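Local coordinates for minor capsid protein (Cafeteriavirus-dependent mavirus, PDB 6G42) that forms the penton of the mavirus capsid, assembling as five copies of a single jelly-roll protein that probably occupy the fivefold vertices, at residues Y73-F78 / E115-L120; F155-D160 / Y178-L183; D210-Y215 / I265-F270; N271-S276 / L299-E304. One frame throughout, in Å; residues are numbered along the deposited sequence.

Overall arrangement
The four contacts form two pairs at opposite ends of an elongated chain. Interactions 1 and 2 have centres 11 Å apart and share one antiparallel sheet, in which strands 74-79 and 154-158 are neighbours. Interactions 3 and 4 are also 11 Å apart, centre to centre, and touch through Asp-210 and Asn-274. Between the pairs the centres lie 52 to 55 Å apart, and the nearest atoms about 29 to 36 Å. Along the chain the contacts follow one another, each closing before the next opens. Interactions 3 and 4 belong to the jelly-roll part. Interactions 1 and 2 lie in a separate lobe, consistent with a large insertion into that fold.

Interaction 1 of 4, residues Y73-F78 / E115-L120; sequences YQVGIF and ETLAGL
Val-75 of the strand and Leu-117 of the helix meet through methyl groups, their side chains crossing at about a right angle. Val-75 CG2 lies 3.9 Å from Leu-117 CD1. The same methyl reaches Thr-116 CG2 at 3.8 Å, so it touches two successive helix residues. The hydroxyl of Thr-116 is used inside the helix: OG1 is hydrogen-bonded to Ala-112 O. CG2 is left to face the strand, anti to the backbone N. One turn later, Leu-120 extends the contact. Its CG is anti to the backbone N (chi1 -168°), which sends the branch toward the strand; CD2 lies 3.8 Å from Gly-76 CA. CD2 also meets Ile-77 CG1 at 4.0 Å, where the two side chains slide past each other in opposite directions. No hydrogen bond joins the two segments; the contact is apolar packing. Its packed part is Val-75, Leu-117 and Ile-77, all buried. Leu-120, at the end of the helix, touches both Gly-76 and Ile-77 but stays partly exposed. The helix axis runs 8.7 Å from the strand axis at an angle of 37°. Helix 106-120 packs on one face of the sheet, running obliquely to strand 74-79, which pairs with 84-90 on one side and 154-158 on the other. Met-162 of helix 160-165 packs on Val-75 too.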
loop_
_atom_site.group_PDB
_atom_site.type_symbol
_atom_site.label_atom_id
_atom_site.label_comp_id
_atom_site.label_asym_id
_atom_site.label_seq_id
_atom_site.Cartn_x
_atom_site.Cartn_y
_atom_site.Cartn_z
ATOM N N TYR C 73 -1.258 34.913 10.214
ATOM C CA TYR C 73 -1.248 34.317 11.551
ATOM C C TYR C 73 -1.215 35.382 12.643
ATOM O O TYR C 73 -0.678 36.471 12.440
ATOM C CB TYR C 73 -0.059 33.356 11.727
ATOM C CG TYR C 73 -0.051 32.116 10.832
ATOM C CD1 TYR C 73 -1.223 31.613 10.243
ATOM C CD2 TYR C 73 1.139 31.419 10.609
ATOM C CE1 TYR C 73 -1.194 30.481 9.439
ATOM C CE2 TYR C 73 1.174 30.285 9.810
ATOM C CZ TYR C 73 0.007 29.820 9.223
ATOM O OH TYR C 73 0.038 28.698 8.429
ATOM N N GLN C 74 -1.799 35.043 13.794
ATOM C CA GLN C 74 -1.748 35.858 15.011
ATOM C C GLN C 74 -1.809 34.950 16.231
ATOM O O GLN C 74 -2.706 34.109 16.329
ATOM C CB GLN C 74 -2.932 36.822 15.109
ATOM C CG GLN C 74 -2.960 37.951 14.093
ATOM C CD GLN C 74 -4.096 38.940 14.340
ATOM O OE1 GLN C 74 -4.637 39.034 15.446
ATOM N NE2 GLN C 74 -4.461 39.688 13.299
ATOM N N VAL C 75 -0.868 35.132 17.154
ATOM C CA VAL C 75 -0.936 34.488 18.476
ATOM C C VAL C 75 -1.416 35.490 19.522
ATOM O O VAL C 75 -1.490 36.689 19.259
ATOM C CB VAL C 75 0.397 33.833 18.920
ATOM C CG1 VAL C 75 0.720 32.648 18.025
ATOM C CG2 VAL C 75 1.555 34.826 18.950
ATOM N N GLY C 76 -1.759 34.980 20.700
ATOM C CA GLY C 76 -2.217 35.815 21.810
ATOM C C GLY C 76 -2.143 35.095 23.139
ATOM O O GLY C 76 -1.857 33.899 23.189
ATOM N N ILE C 77 -2.386 35.834 24.218
ATOM C CA ILE C 77 -2.378 35.269 25.574
ATOM C C ILE C 77 -3.609 35.730 26.341
ATOM O O ILE C 77 -3.908 36.923 26.391
ATOM C CB ILE C 77 -1.095 35.631 26.343
ATOM C CG1 ILE C 77 0.117 35.333 25.456
ATOM C CG2 ILE C 77 -1.034 34.863 27.662
ATOM C CD1 ILE C 77 1.458 35.373 26.139
ATOM N N PHE C 78 -4.298 34.759 26.941
ATOM C CA PHE C 78 -5.568 34.963 27.635
ATOM C C PHE C 78 -5.385 34.595 29.102
ATOM O O PHE C 78 -5.046 33.453 29.420
ATOM C CB PHE C 78 -6.640 34.076 26.998
ATOM C CG PHE C 78 -8.032 34.314 27.517
ATOM C CD1 PHE C 78 -8.802 35.358 27.023
ATOM C CD2 PHE C 78 -8.586 33.474 28.480
ATOM C CE1 PHE C 78 -10.092 35.571 27.491
ATOM C CE2 PHE C 78 -9.875 33.681 28.952
ATOM C CZ PHE C 78 -10.630 34.731 28.456
ATOM N N GLU C 115 9.286 33.125 18.409
ATOM C CA GLU C 115 9.811 34.473 18.688
ATOM C C GLU C 115 8.704 35.530 18.814
ATOM O O GLU C 115 8.827 36.467 19.606
ATOM C CB GLU C 115 10.823 34.890 17.614
ATOM C CG GLU C 115 12.125 34.099 17.657
ATOM C CD GLU C 115 13.082 34.433 16.519
ATOM O OE1 GLU C 115 12.714 35.206 15.607
ATOM O OE2 GLU C 115 14.217 33.911 16.533
ATOM N N THR C 116 7.641 35.374 18.026
ATOM C CA THR C 116 6.418 36.178 18.167
ATOM C C THR C 116 5.798 35.980 19.552
ATOM O O THR C 116 5.391 36.940 20.206
ATOM C CB THR C 116 5.371 35.787 17.105
ATOM O OG1 THR C 116 5.986 35.771 15.815
ATOM C CG2 THR C 116 4.196 36.768 17.091
ATOM N N LEU C 117 5.728 34.722 19.975
ATOM C CA LEU C 117 5.173 34.350 21.269
ATOM C C LEU C 117 6.050 34.811 22.436
ATOM O O LEU C 117 5.537 35.247 23.467
ATOM C CB LEU C 117 4.965 32.833 21.321
ATOM C CG LEU C 117 3.968 32.285 22.340
ATOM C CD1 LEU C 117 2.547 32.769 22.076
ATOM C CD2 LEU C 117 4.013 30.767 22.308
ATOM N N ALA C 118 7.368 34.719 22.263
ATOM C CA ALA C 118 8.332 35.187 23.268
ATOM C C ALA C 118 8.304 36.708 23.411
ATOM O O ALA C 118 8.309 37.228 24.523
ATOM C CB ALA C 118 9.734 34.717 22.916
ATOM N N GLY C 119 8.282 37.406 22.278
ATOM C CA GLY C 119 8.150 38.866 22.251
ATOM C C GLY C 119 6.889 39.401 22.915
ATOM O O GLY C 119 6.916 40.468 23.528
ATOM N N LEU C 120 5.791 38.660 22.796
ATOM C CA LEU C 120 4.515 39.027 23.424
ATOM C C LEU C 120 4.492 38.729 24.931
ATOM O O LEU C 120 3.772 39.389 25.682
ATOM C CB LEU C 120 3.358 38.308 22.721
ATOM C CG LEU C 120 1.931 38.761 23.044
ATOM C CD1 LEU C 120 1.673 40.189 22.572
ATOM C CD2 LEU C 120 0.932 37.802 22.413
#

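Interaction 2 of 4, residues F155-D160 / Y178-L183; sequences FIMFND and YSLVIL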
loop_
_atom_site.group_PDB
_atom_site.type_symbol
_atom_site.label_atom_id
_atom_site.label_comp_id
_atom_site.label_asym_id
_atom_site.label_seq_id
_atom_site.Cartn_x
_atom_site.Cartn_y
_atom_site.Cartn_z
ATOM N N PHE C 155 -3.651 30.923 28.946
ATOM C CA PHE C 155 -3.798 30.119 27.732
ATOM C C PHE C 155 -3.003 30.740 26.586
ATOM O O PHE C 155 -2.629 31.912 26.642
ATOM C CB PHE C 155 -5.263 30.072 27.297
ATOM C CG PHE C 155 -6.099 29.064 28.027
ATOM C CD1 PHE C 155 -5.742 27.717 28.045
ATOM C CD2 PHE C 155 -7.286 29.449 28.651
ATOM C CE1 PHE C 155 -6.529 26.783 28.701
ATOM C CE2 PHE C 155 -8.079 28.520 29.304
ATOM C CZ PHE C 155 -7.700 27.185 29.330
ATOM N N ILE C 156 -2.764 29.940 25.548
ATOM C CA ILE C 156 -2.258 30.424 24.260
ATOM C C ILE C 156 -3.449 30.517 23.305
ATOM O O ILE C 156 -4.271 29.601 23.245
ATOM C CB ILE C 156 -1.189 29.482 23.667
ATOM C CG1 ILE C 156 0.031 29.399 24.594
ATOM C CG2 ILE C 156 -0.750 29.956 22.280
ATOM C CD1 ILE C 156 0.947 28.224 24.314
ATOM N N MET C 157 -3.519 31.619 22.557
ATOM C CA MET C 157 -4.594 31.880 21.588
ATOM C C MET C 157 -4.071 31.745 20.166
ATOM O O MET C 157 -2.982 32.221 19.868
ATOM C CB MET C 157 -5.131 33.303 21.743
ATOM C CG MET C 157 -5.831 33.606 23.055
ATOM S SD MET C 157 -5.982 35.383 23.323
ATOM C CE MET C 157 -6.999 35.889 21.938
ATOM N N PHE C 158 -4.856 31.098 19.306
ATOM C CA PHE C 158 -4.587 30.990 17.867
ATOM C C PHE C 158 -5.760 31.647 17.143
ATOM O O PHE C 158 -6.919 31.345 17.438
ATOM C CB PHE C 158 -4.550 29.510 17.438
ATOM C CG PHE C 158 -3.226 28.802 17.654
ATOM C CD1 PHE C 158 -2.333 29.163 18.664
ATOM C CD2 PHE C 158 -2.903 27.709 16.854
ATOM C CE1 PHE C 158 -1.140 28.476 18.844
ATOM C CE2 PHE C 158 -1.711 27.020 17.033
ATOM C CZ PHE C 158 -0.829 27.405 18.030
ATOM N N ASN C 159 -5.470 32.527 16.185
ATOM C CA ASN C 159 -6.519 33.082 15.307
ATOM C C ASN C 159 -6.946 32.035 14.266
ATOM O O ASN C 159 -6.401 30.932 14.242
ATOM C CB ASN C 159 -6.079 34.409 14.662
ATOM C CG ASN C 159 -5.052 34.233 13.560
ATOM O OD1 ASN C 159 -4.267 33.291 13.568
ATOM N ND2 ASN C 159 -5.029 35.170 12.619
ATOM N N ASP C 160 -7.904 32.377 13.411
ATOM C CA ASP C 160 -8.522 31.385 12.528
ATOM C C ASP C 160 -7.589 30.785 11.463
ATOM O O ASP C 160 -7.770 29.633 11.081
ATOM C CB ASP C 160 -9.784 31.941 11.861
ATOM C CG ASP C 160 -10.698 30.841 11.323
ATOM O OD1 ASP C 160 -10.926 29.842 12.044
ATOM O OD2 ASP C 160 -11.179 30.974 10.174
ATOM N N TYR C 178 -10.461 34.305 17.625
ATOM C CA TYR C 178 -9.448 33.604 18.438
ATOM C C TYR C 178 -9.985 32.362 19.161
ATOM O O TYR C 178 -11.151 32.318 19.552
ATOM C CB TYR C 178 -8.820 34.576 19.446
ATOM C CG TYR C 178 -8.292 35.842 18.797
ATOM C CD1 TYR C 178 -7.132 35.823 18.023
ATOM C CD2 TYR C 178 -8.965 37.057 18.937
ATOM C CE1 TYR C 178 -6.653 36.978 17.414
ATOM C CE2 TYR C 178 -8.495 38.216 18.333
ATOM C CZ TYR C 178 -7.340 38.173 17.572
ATOM O OH TYR C 178 -6.874 39.319 16.970
ATOM N N SER C 179 -9.113 31.365 19.329
ATOM C CA SER C 179 -9.449 30.093 19.988
ATOM C C SER C 179 -8.345 29.705 20.967
ATOM O O SER C 179 -7.170 29.942 20.698
ATOM C CB SER C 179 -9.620 28.972 18.955
ATOM O OG SER C 179 -10.661 29.254 18.036
ATOM N N LEU C 180 -8.734 29.095 22.087
ATOM C CA LEU C 180 -7.798 28.702 23.152
ATOM C C LEU C 180 -7.167 27.336 22.891
ATOM O O LEU C 180 -7.867 26.376 22.573
ATOM C CB LEU C 180 -8.508 28.653 24.511
ATOM C CG LEU C 180 -9.189 29.922 25.021
ATOM C CD1 LEU C 180 -10.024 29.604 26.256
ATOM C CD2 LEU C 180 -8.183 31.023 25.322
ATOM N N VAL C 181 -5.850 27.250 23.060
ATOM C CA VAL C 181 -5.128 25.983 22.950
ATOM C C VAL C 181 -5.176 25.276 24.308
ATOM O O VAL C 181 -4.535 25.712 25.269
ATOM C CB VAL C 181 -3.664 26.195 22.500
ATOM C CG1 VAL C 181 -2.920 24.869 22.393
ATOM C CG2 VAL C 181 -3.623 26.918 21.161
ATOM N N ILE C 182 -5.939 24.187 24.370
ATOM C CA ILE C 182 -6.067 23.376 25.580
ATOM C C ILE C 182 -4.795 22.542 25.785
ATOM O O ILE C 182 -4.438 21.733 24.927
ATOM C CB ILE C 182 -7.323 22.476 25.505
ATOM C CG1 ILE C 182 -8.586 23.351 25.563
ATOM C CG2 ILE C 182 -7.348 21.455 26.643
ATOM C CD1 ILE C 182 -9.855 22.660 25.106
ATOM N N LEU C 183 -4.137 22.745 26.928
ATOM C CA LEU C 183 -2.884 22.062 27.269
ATOM C C LEU C 183 -2.993 21.389 28.638
ATOM O O LEU C 183 -3.296 22.056 29.626
ATOM C CB LEU C 183 -1.736 23.071 27.294
ATOM C CG LEU C 183 -1.482 23.863 26.012
ATOM C CD1 LEU C 183 -0.497 24.993 26.267
ATOM C CD2 LEU C 183 -0.976 22.950 24.907
#
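The ring of Phe-158 carries Val-181 CG2 over one face, 3.9 Å from the ring centroid and 22° off the normal, a CH-pi contact. Phe-155 has Leu-180 CB over one face, and Leu-180 CD1 lies 3.6 Å from its CD2. Val-181 O approaches the Phe-155 ring obliquely. At the edge of the Tyr-178 ring, near its plane, is the carbonyl carbon of Phe-158. Met-157 CE and Asn-159 CB approach that ring obliquely. The Met-157 chain bends at chi3 (62°), and CE reaches Tyr-178 CB. The backbones are adjacent strands of a five-stranded antiparallel sheet. Phe-158 and Ser-179 make a hydrogen-bonded pair: Phe-158 N gives a bond of 2.9 Å to Ser-179 O, and Ser-179 N returns one to Phe-158 O. Val-181 N bonds to Ile-156 O at 2.8 Å. Met-157 and Leu-180, next along, form a non-hydrogen-bonded pair, their side chains on the face opposite to Phe-158 and Val-181. Tyr-178 OH bonds to Gln-74 and Asn-159 ND2 to Asp-72 O, while Ser-179 OG bonds to Asp-173 and to Arg-25 of a neighbouring subunit. The chemistry implies that backbone bonds set the strand register. Side chains on both faces are mostly apolar, while the polar groups of Asn-159, Tyr-178 and Ser-179 tie this end to neighbouring strands, the loop at Asp-72 and the next subunit.

Interaction 3 of 4, residues D210-Y215 / I265-F270; sequences DLPVSY and ILQTNF
Two loops at the end of the jelly-roll part meet where Pro-212 and Val-213 lie against Ile-265 and Leu-266. One loop follows strand 201-207, and the other joins strands 248-264 and 272-281. Leu-266 N donates a hydrogen bond of 3.1 Å to Pro-212 O. The donor sits above the carbonyl plane, 45° out of it. Ile-265 CA makes a CA-H...O contact with the same oxygen. Val-213 and Ile-265 form a single backbone bridge. Pro-212 is the centre of an inverse gamma turn, closed by a weak bond from Val-213 N to Leu-211 O. The turn presents the proline ring to the second loop. Its CG lies 3.4 Å from Phe-270 CD1, and its CD makes an off-centre CH-pi contact with the ring. Leu-211 CD1 stands over a face of that ring, 4.2 Å from its centroid. The chain of Gln-267 runs beside the proline, with OE1 3.5 Å from Pro-212 CB. Leu-266 is exposed; its CD1 approaches Val-213 O at 3.9 Å. Leu-211 and Ile-265 both pack on Leu-51 of strand 49-62.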
loop_
_atom_site.group_PDB
_atom_site.type_symbol
_atom_site.label_atom_id
_atom_site.label_comp_id
_atom_site.label_asym_id
_atom_site.label_seq_id
_atom_site.Cartn_x
_atom_site.Cartn_y
_atom_site.Cartn_z
ATOM N N ASP C 210 5.161 26.185 -28.381
ATOM C CA ASP C 210 5.136 25.935 -29.843
ATOM C C ASP C 210 4.795 24.501 -30.335
ATOM O O ASP C 210 4.916 24.218 -31.535
ATOM C CB ASP C 210 6.467 26.392 -30.454
ATOM C CG ASP C 210 7.664 25.606 -29.934
ATOM O OD1 ASP C 210 7.529 24.884 -28.917
ATOM O OD2 ASP C 210 8.750 25.721 -30.547
ATOM N N LEU C 211 4.371 23.610 -29.437
ATOM C CA LEU C 211 3.906 22.275 -29.837
ATOM C C LEU C 211 2.454 22.383 -30.291
ATOM O O LEU C 211 1.617 22.842 -29.515
ATOM C CB LEU C 211 3.998 21.284 -28.674
ATOM C CG LEU C 211 3.556 19.833 -28.930
ATOM C CD1 LEU C 211 4.481 19.110 -29.895
ATOM C CD2 LEU C 211 3.493 19.071 -27.619
ATOM N N PRO C 212 2.144 21.970 -31.541
ATOM C CA PRO C 212 0.749 22.031 -31.990
ATOM C C PRO C 212 -0.119 20.977 -31.288
ATOM O O PRO C 212 -0.328 19.866 -31.792
ATOM C CB PRO C 212 0.848 21.808 -33.503
ATOM C CG PRO C 212 2.112 21.048 -33.693
ATOM C CD PRO C 212 3.046 21.501 -32.612
ATOM N N VAL C 213 -0.596 21.360 -30.109
ATOM C CA VAL C 213 -1.381 20.497 -29.240
ATOM C C VAL C 213 -2.631 21.258 -28.790
ATOM O O VAL C 213 -2.624 22.491 -28.705
ATOM C CB VAL C 213 -0.531 20.014 -28.034
ATOM C CG1 VAL C 213 -0.221 21.152 -27.067
ATOM C CG2 VAL C 213 -1.206 18.866 -27.307
ATOM N N SER C 214 -3.698 20.523 -28.506
ATOM C CA SER C 214 -4.944 21.131 -28.054
ATOM C C SER C 214 -4.751 21.774 -26.684
ATOM O O SER C 214 -4.082 21.215 -25.817
ATOM C CB SER C 214 -6.057 20.086 -28.003
ATOM O OG SER C 214 -7.322 20.714 -27.950
ATOM N N TYR C 215 -5.327 22.956 -26.509
ATOM C CA TYR C 215 -5.205 23.718 -25.272
ATOM C C TYR C 215 -6.248 23.210 -24.289
ATOM O O TYR C 215 -7.279 22.696 -24.695
ATOM C CB TYR C 215 -5.454 25.212 -25.529
ATOM C CG TYR C 215 -4.349 25.965 -26.270
ATOM C CD1 TYR C 215 -3.955 25.596 -27.566
ATOM C CD2 TYR C 215 -3.722 27.079 -25.690
ATOM C CE1 TYR C 215 -2.962 26.293 -28.245
ATOM C CE2 TYR C 215 -2.728 27.781 -26.364
ATOM C CZ TYR C 215 -2.351 27.384 -27.640
ATOM O OH TYR C 215 -1.368 28.073 -28.315
ATOM N N ILE C 265 -3.012 16.077 -30.859
ATOM C CA ILE C 265 -2.064 16.791 -31.716
ATOM C C ILE C 265 -2.851 17.312 -32.919
ATOM O O ILE C 265 -3.502 16.536 -33.624
ATOM C CB ILE C 265 -0.893 15.888 -32.178
ATOM C CG1 ILE C 265 -0.036 15.448 -30.977
ATOM C CG2 ILE C 265 -0.016 16.587 -33.217
ATOM C CD1 ILE C 265 0.696 16.560 -30.239
ATOM N N LEU C 266 -2.772 18.626 -33.142
ATOM C CA LEU C 266 -3.532 19.307 -34.195
ATOM C C LEU C 266 -2.829 19.294 -35.559
ATOM O O LEU C 266 -3.502 19.237 -36.595
ATOM C CB LEU C 266 -3.844 20.749 -33.771
ATOM C CG LEU C 266 -4.536 20.930 -32.409
ATOM C CD1 LEU C 266 -4.642 22.409 -32.062
ATOM C CD2 LEU C 266 -5.911 20.275 -32.354
ATOM N N GLN C 267 -1.493 19.336 -35.551
ATOM C CA GLN C 267 -0.684 19.367 -36.781
ATOM C C GLN C 267 0.390 18.280 -36.763
ATOM O O GLN C 267 1.046 18.077 -35.751
ATOM C CB GLN C 267 -0.005 20.731 -36.946
ATOM C CG GLN C 267 -0.917 21.925 -36.718
ATOM C CD GLN C 267 -0.226 23.249 -36.989
ATOM O OE1 GLN C 267 -0.008 24.041 -36.072
ATOM N NE2 GLN C 267 0.119 23.500 -38.252
ATOM N N THR C 268 0.571 17.612 -37.896
ATOM C CA THR C 268 1.523 16.504 -38.045
ATOM C C THR C 268 2.884 16.893 -38.635
ATOM O O THR C 268 3.830 16.104 -38.580
ATOM C CB THR C 268 0.934 15.416 -38.964
ATOM O OG1 THR C 268 0.486 16.013 -40.191
ATOM C CG2 THR C 268 -0.236 14.720 -38.292
ATOM N N ASN C 269 2.985 18.097 -39.194
ATOM C CA ASN C 269 4.155 18.501 -39.997
ATOM C C ASN C 269 5.349 19.082 -39.216
ATOM O O ASN C 269 6.365 19.425 -39.822
ATOM C CB ASN C 269 3.720 19.490 -41.097
ATOM C CG ASN C 269 3.386 20.879 -40.555
ATOM O OD1 ASN C 269 2.754 21.012 -39.505
ATOM N ND2 ASN C 269 3.802 21.918 -41.279
ATOM N N PHE C 270 5.235 19.178 -37.891
ATOM C CA PHE C 270 6.264 19.842 -37.074
ATOM C C PHE C 270 7.562 19.046 -36.945
ATOM O O PHE C 270 7.602 17.827 -37.118
ATOM C CB PHE C 270 5.739 20.250 -35.682
ATOM C CG PHE C 270 5.404 19.094 -34.776
ATOM C CD1 PHE C 270 4.118 18.575 -34.748
ATOM C CD2 PHE C 270 6.365 18.541 -33.934
ATOM C CE1 PHE C 270 3.796 17.515 -33.916
ATOM C CE2 PHE C 270 6.048 17.479 -33.101
ATOM C CZ PHE C 270 4.762 16.966 -33.092
#

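Interaction 4 of 4, residues N271-S276 / L299-E304; sequences NRFNLS and LKLLFE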
loop_
_atom_site.group_PDB
_atom_site.type_symbol
_atom_site.label_atom_id
_atom_site.label_comp_id
_atom_site.label_asym_id
_atom_site.label_seq_id
_atom_site.Cartn_x
_atom_site.Cartn_y
_atom_site.Cartn_z
ATOM N N ASN C 271 8.611 19.792 -36.628
ATOM C CA ASN C 271 9.992 19.313 -36.608
ATOM C C ASN C 271 10.686 19.486 -35.245
ATOM O O ASN C 271 11.549 18.689 -34.868
ATOM C CB ASN C 271 10.743 20.105 -37.677
ATOM C CG ASN C 271 12.080 19.512 -38.030
ATOM O OD1 ASN C 271 12.368 18.351 -37.739
ATOM N ND2 ASN C 271 12.904 20.310 -38.690
ATOM N N ARG C 272 10.319 20.547 -34.532
ATOM C CA ARG C 272 10.882 20.865 -33.236
ATOM C C ARG C 272 9.835 21.517 -32.339
ATOM O O ARG C 272 8.842 22.071 -32.821
ATOM C CB ARG C 272 12.083 21.804 -33.408
ATOM C CG ARG C 272 11.762 23.158 -34.021
ATOM C CD ARG C 272 13.012 23.890 -34.482
ATOM N NE ARG C 272 13.758 24.497 -33.380
ATOM C CZ ARG C 272 14.857 25.242 -33.522
ATOM N NH1 ARG C 272 15.372 25.484 -34.729
ATOM N NH2 ARG C 272 15.454 25.750 -32.446
ATOM N N PHE C 273 10.071 21.438 -31.033
ATOM C CA PHE C 273 9.233 22.117 -30.042
ATOM C C PHE C 273 9.960 22.259 -28.713
ATOM O O PHE C 273 10.989 21.630 -28.484
ATOM C CB PHE C 273 7.890 21.391 -29.846
ATOM C CG PHE C 273 8.022 19.953 -29.417
ATOM C CD1 PHE C 273 8.191 18.945 -30.360
ATOM C CD2 PHE C 273 7.950 19.601 -28.073
ATOM C CE1 PHE C 273 8.303 17.619 -29.976
ATOM C CE2 PHE C 273 8.061 18.277 -27.681
ATOM C CZ PHE C 273 8.240 17.283 -28.635
ATOM N N ASN C 274 9.398 23.103 -27.856
ATOM C CA ASN C 274 9.936 23.386 -26.533
ATOM C C ASN C 274 9.089 22.696 -25.462
ATOM O O ASN C 274 7.866 22.609 -25.589
ATOM C CB ASN C 274 9.935 24.893 -26.288
ATOM C CG ASN C 274 10.660 25.274 -25.015
ATOM O OD1 ASN C 274 10.032 25.544 -23.985
ATOM N ND2 ASN C 274 11.988 25.278 -25.068
ATOM N N LEU C 275 9.756 22.200 -24.422
ATOM C CA LEU C 275 9.098 21.731 -23.201
ATOM C C LEU C 275 9.748 22.444 -22.027
ATOM O O LEU C 275 10.974 22.584 -21.990
ATOM C CB LEU C 275 9.261 20.221 -23.016
ATOM C CG LEU C 275 8.656 19.312 -24.082
ATOM C CD1 LEU C 275 9.105 17.877 -23.874
ATOM C CD2 LEU C 275 7.145 19.392 -24.061
ATOM N N SER C 276 8.926 22.887 -21.074
ATOM C CA SER C 276 9.428 23.442 -19.818
ATOM C C SER C 276 8.559 23.032 -18.641
ATOM O O SER C 276 7.362 22.803 -18.797
ATOM C CB SER C 276 9.543 24.972 -19.893
ATOM O OG SER C 276 8.421 25.538 -20.528
ATOM N N LEU C 299 12.621 12.327 -19.062
ATOM C CA LEU C 299 11.343 12.655 -19.685
ATOM C C LEU C 299 11.048 11.689 -20.824
ATOM O O LEU C 299 11.905 11.438 -21.664
ATOM C CB LEU C 299 11.419 14.092 -20.206
ATOM C CG LEU C 299 10.163 14.784 -20.732
ATOM C CD1 LEU C 299 10.195 16.258 -20.355
ATOM C CD2 LEU C 299 10.037 14.636 -22.242
ATOM N N LYS C 300 9.841 11.141 -20.844
ATOM C CA LYS C 300 9.445 10.177 -21.870
ATOM C C LYS C 300 8.040 10.513 -22.363
ATOM O O LYS C 300 7.101 10.590 -21.570
ATOM C CB LYS C 300 9.507 8.753 -21.317
ATOM C CG LYS C 300 9.541 7.662 -22.383
ATOM C CD LYS C 300 10.048 6.336 -21.817
ATOM C CE LYS C 300 10.554 5.382 -22.891
ATOM N NZ LYS C 300 9.595 4.279 -23.158
ATOM N N LEU C 301 7.921 10.732 -23.671
ATOM C CA LEU C 301 6.661 11.089 -24.308
ATOM C C LEU C 301 6.192 9.949 -25.205
ATOM O O LEU C 301 7.003 9.172 -25.712
ATOM C CB LEU C 301 6.841 12.354 -25.146
ATOM C CG LEU C 301 7.413 13.589 -24.451
ATOM C CD1 LEU C 301 7.695 14.664 -25.479
ATOM C CD2 LEU C 301 6.466 14.126 -23.391
ATOM N N LEU C 302 4.880 9.854 -25.393
ATOM C CA LEU C 302 4.295 8.880 -26.310
ATOM C C LEU C 302 3.355 9.574 -27.286
ATOM O O LEU C 302 2.398 10.230 -26.867
ATOM C CB LEU C 302 3.528 7.801 -25.543
ATOM C CG LEU C 302 2.688 6.825 -26.378
ATOM C CD1 LEU C 302 3.559 6.052 -27.363
ATOM C CD2 LEU C 302 1.912 5.875 -25.481
ATOM N N PHE C 303 3.642 9.425 -28.577
ATOM C CA PHE C 303 2.712 9.809 -29.632
ATOM C C PHE C 303 2.012 8.534 -30.096
ATOM O O PHE C 303 2.635 7.653 -30.699
ATOM C CB PHE C 303 3.443 10.525 -30.767
ATOM C CG PHE C 303 4.092 11.817 -30.338
ATOM C CD1 PHE C 303 3.360 13.002 -30.302
ATOM C CD2 PHE C 303 5.430 11.847 -29.947
ATOM C CE1 PHE C 303 3.953 14.190 -29.897
ATOM C CE2 PHE C 303 6.029 13.030 -29.538
ATOM C CZ PHE C 303 5.290 14.204 -29.513
ATOM N N GLU C 304 0.727 8.434 -29.764
ATOM C CA GLU C 304 -0.097 7.254 -30.028
ATOM C C GLU C 304 -1.117 7.577 -31.127
ATOM O O GLU C 304 -1.951 8.481 -30.966
ATOM C CB GLU C 304 -0.807 6.837 -28.735
ATOM C CG GLU C 304 -1.613 5.548 -28.819
ATOM C CD GLU C 304 -2.384 5.249 -27.540
ATOM O OE1 GLU C 304 -1.814 5.411 -26.437
ATOM O OE2 GLU C 304 -3.570 4.852 -27.634
#
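Leu-275 and Leu-301 reach toward each other tip to tip from two facing strands, their CD1 methyls 3.9 Å apart. Leu-275 has the most surface buried by the contact. Its CD1 also meets Leu-299 CD2 at 3.7 Å. These two side chains cross obliquely. One methyl of Leu-275 therefore touches two leucines of the opposing strand. Phe-273 and Leu-301 each bury somewhat less. Phe-273 meets Leu-301 tip to tip, with CZ 4.1 Å from Leu-301 CD1. That methyl stands at the edge of the phenyl ring, near its plane. Leu-301 CD1 thus meets both Leu-275 and Phe-273. A more distant neighbour is Phe-303, whose CZ is 4.4 Å from Phe-273 CZ. Phe-273 CZ lies at the edge of the Phe-303 ring. No hydrogen bond links the two segments. The strand axes come no closer than 11.3 Å and are 129° apart in direction. This is side-chain packing between two layers, as in the interior of a beta sandwich. Strand 296-305 sits between 8-15 and 49-62 in one sheet, and Val-53 of the latter touches Leu-301. Strand 272-281 belongs to the facing sheet with 33-37 and 201-207, and Ile-36 touches both Phe-273 and Leu-275. The contact joins the two sheets of the jelly roll.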